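Local coordinates for protein ectonucleoside triphosphate diphosphohydrolase 4 (Homo sapiens, PDB 6WG5) that belongs to the GDA1/CD39 (nucleoside phosphatase) family, whose members are related to the actin-like ATPases, at residues A276-F281 with R455-P460. Residues are numbered along the deposited sequence; the frame is centred on the assembly and turned at random.
Sequences ATFLGF and RGFSFP. With NAG (2-acetamido-2-deoxy-beta-D-glucopyranose), chain B.
F278 and F457 join the last residues of strand 270-279 to the loop that follows helix 436-456, meeting ring to ring without any hydrogen bond between the segments. On the strand, A276 and F278 point toward that loop, and the backbones of both bond to the neighbouring strand 229-235. The small A276 touches I232, against which F457 also packs, whereas the longer side chain of F278 extends to F457. With CG of F278 anti to the carbonyl carbon (chi1 -61°), the ring is carried toward the loop, and F278 CE2 lies 3.8 Å from F457 CE1, at the edge of the F457 ring and near its plane. The rings are inclined at 51° with centroids 6.0 Å apart, an oblique pair; both side chains are buried and wholly apolar, so the contact needs no polar partner. L366 and V369 add to the apolar surroundings of F278. The chain then reverses in a type II beta turn, F278 to F281, where G280 takes phi 83°, at which a beta carbon would press on the carbonyl O of L279. The F281 ring, also in cation-pi contact with R289, is met obliquely by acetamido methyl C8 of NAG, from a glycan attached to the protein itself. The phenylalanine pair thus packs a helix-exit loop onto a mixed six-stranded sheet, consistent with the alpha/beta architecture of the actin-like ATPase clan.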
loop_
_atom_site.group_PDB
_atom_site.type_symbol
_atom_site.label_atom_id
_atom_site.label_comp_id
_atom_site.label_asym_id
_atom_site.label_seq_id
_atom_site.Cartn_x
_atom_site.Cartn_y
_atom_site.Cartn_z
ATOM N N ALA A 276 -9.035 3.097 2.770
ATOM C CA ALA A 276 -10.107 2.326 2.158
ATOM C C ALA A 276 -9.512 1.290 1.219
ATOM O O ALA A 276 -8.605 1.602 0.440
ATOM C CB ALA A 276 -11.081 3.232 1.397
ATOM N N THR A 277 -10.022 0.063 1.297
ATOM C CA THR A 277 -9.610 -1.034 0.432
ATOM C C THR A 277 -10.842 -1.554 -0.291
ATOM O O THR A 277 -11.894 -1.739 0.330
ATOM C CB THR A 277 -8.948 -2.156 1.239
ATOM O OG1 THR A 277 -7.960 -1.598 2.115
ATOM C CG2 THR A 277 -8.284 -3.158 0.315
ATOM N N PHE A 278 -10.714 -1.788 -1.595
ATOM C CA PHE A 278 -11.843 -2.163 -2.447
ATOM C C PHE A 278 -11.542 -3.508 -3.103
ATOM O O PHE A 278 -10.840 -3.570 -4.117
ATOM C CB PHE A 278 -12.111 -1.076 -3.481
ATOM C CG PHE A 278 -12.457 0.255 -2.877
ATOM C CD1 PHE A 278 -13.762 0.547 -2.511
ATOM C CD2 PHE A 278 -11.477 1.211 -2.664
ATOM C CE1 PHE A 278 -14.084 1.771 -1.947
ATOM C CE2 PHE A 278 -11.792 2.437 -2.101
ATOM C CZ PHE A 278 -13.096 2.717 -1.743
ATOM N N LEU A 279 -12.079 -4.579 -2.521
ATOM C CA LEU A 279 -11.909 -5.913 -3.083
ATOM C C LEU A 279 -12.684 -6.036 -4.388
ATOM O O LEU A 279 -13.850 -5.638 -4.471
ATOM C CB LEU A 279 -12.384 -6.970 -2.087
ATOM C CG LEU A 279 -11.337 -7.593 -1.160
ATOM C CD1 LEU A 279 -10.495 -8.608 -1.920
ATOM C CD2 LEU A 279 -10.452 -6.528 -0.521
ATOM N N GLY A 280 -12.038 -6.594 -5.405
ATOM C CA GLY A 280 -12.664 -6.742 -6.701
ATOM C C GLY A 280 -12.611 -5.510 -7.572
ATOM O O GLY A 280 -13.311 -5.460 -8.588
ATOM N N PHE A 281 -11.806 -4.510 -7.207
ATOM C CA PHE A 281 -11.661 -3.291 -7.994
ATOM C C PHE A 281 -10.223 -3.082 -8.458
ATOM O O PHE A 281 -9.853 -1.968 -8.840
ATOM C CB PHE A 281 -12.160 -2.087 -7.194
ATOM C CG PHE A 281 -13.633 -2.127 -6.922
ATOM C CD1 PHE A 281 -14.519 -1.424 -7.722
ATOM C CD2 PHE A 281 -14.138 -2.892 -5.885
ATOM C CE1 PHE A 281 -15.879 -1.470 -7.482
ATOM C CE2 PHE A 281 -15.498 -2.942 -5.639
ATOM C CZ PHE A 281 -16.370 -2.231 -6.439
ATOM N N ARG A 455 -12.997 9.505 -11.720
ATOM C CA ARG A 455 -14.428 9.479 -11.438
ATOM C C ARG A 455 -14.750 8.543 -10.283
ATOM O O ARG A 455 -15.758 8.727 -9.594
ATOM C CB ARG A 455 -15.216 9.083 -12.689
ATOM C CG ARG A 455 -15.648 10.290 -13.512
ATOM C CD ARG A 455 -16.748 9.966 -14.510
ATOM N NE ARG A 455 -16.255 9.220 -15.663
ATOM C CZ ARG A 455 -16.893 9.137 -16.828
ATOM N NH1 ARG A 455 -18.049 9.762 -17.004
ATOM N NH2 ARG A 455 -16.369 8.434 -17.824
ATOM N N GLY A 456 -13.907 7.542 -10.055
ATOM C CA GLY A 456 -14.036 6.739 -8.860
ATOM C C GLY A 456 -13.728 7.569 -7.632
ATOM O O GLY A 456 -14.572 7.719 -6.743
ATOM N N PHE A 457 -12.519 8.132 -7.588
ATOM C CA PHE A 457 -12.077 8.965 -6.480
ATOM C C PHE A 457 -12.238 10.455 -6.753
ATOM O O PHE A 457 -12.001 11.261 -5.847
ATOM C CB PHE A 457 -10.610 8.662 -6.149
ATOM C CG PHE A 457 -10.366 7.245 -5.701
ATOM C CD1 PHE A 457 -11.166 6.661 -4.735
ATOM C CD2 PHE A 457 -9.339 6.498 -6.252
ATOM C CE1 PHE A 457 -10.941 5.361 -4.322
ATOM C CE2 PHE A 457 -9.112 5.196 -5.846
ATOM C CZ PHE A 457 -9.914 4.628 -4.879
ATOM N N SER A 458 -12.620 10.836 -7.973
ATOM C CA SER A 458 -13.003 12.208 -8.306
ATOM C C SER A 458 -11.813 13.162 -8.329
ATOM O O SER A 458 -11.954 14.341 -7.996
ATOM C CB SER A 458 -14.075 12.734 -7.345
ATOM O OG SER A 458 -15.244 11.934 -7.398
ATOM N N PHE A 459 -10.640 12.681 -8.725
ATOM C CA PHE A 459 -9.505 13.578 -8.898
ATOM C C PHE A 459 -9.720 14.443 -10.140
ATOM O O PHE A 459 -10.129 13.931 -11.186
ATOM C CB PHE A 459 -8.201 12.791 -9.032
ATOM C CG PHE A 459 -7.621 12.341 -7.718
ATOM C CD1 PHE A 459 -6.611 13.066 -7.110
ATOM C CD2 PHE A 459 -8.082 11.194 -7.095
ATOM C CE1 PHE A 459 -6.071 12.659 -5.903
ATOM C CE2 PHE A 459 -7.548 10.780 -5.889
ATOM C CZ PHE A 459 -6.539 11.513 -5.292
ATOM N N PRO A 460 -9.459 15.749 -10.063
ATOM C CA PRO A 460 -9.643 16.598 -11.245
ATOM C C PRO A 460 -8.811 16.102 -12.418
ATOM O O PRO A 460 -7.714 15.568 -12.249
ATOM C CB PRO A 460 -9.177 17.980 -10.772
ATOM C CG PRO A 460 -9.277 17.938 -9.292
ATOM C CD PRO A 460 -8.998 16.525 -8.898
HETATM C C1 NAG B . -20.877 -4.329 -7.526
HETATM C C2 NAG B . -20.313 -5.472 -6.676
HETATM C C3 NAG B . -21.091 -6.765 -6.926
HETATM C C4 NAG B . -22.594 -6.543 -6.803
HETATM C C5 NAG B . -23.024 -5.368 -7.669
HETATM C C6 NAG B . -24.480 -5.005 -7.500
HETATM C C7 NAG B . -17.941 -5.587 -6.038
HETATM C C8 NAG B . -16.545 -5.850 -6.518
HETATM N N2 NAG B . -18.902 -5.677 -6.962
HETATM O O3 NAG B . -20.671 -7.747 -5.985
HETATM O O4 NAG B . -23.281 -7.703 -7.262
HETATM O O5 NAG B . -22.270 -4.208 -7.301
HETATM O O6 NAG B . -24.759 -3.728 -8.059
HETATM O O7 NAG B . -18.184 -5.304 -4.870
#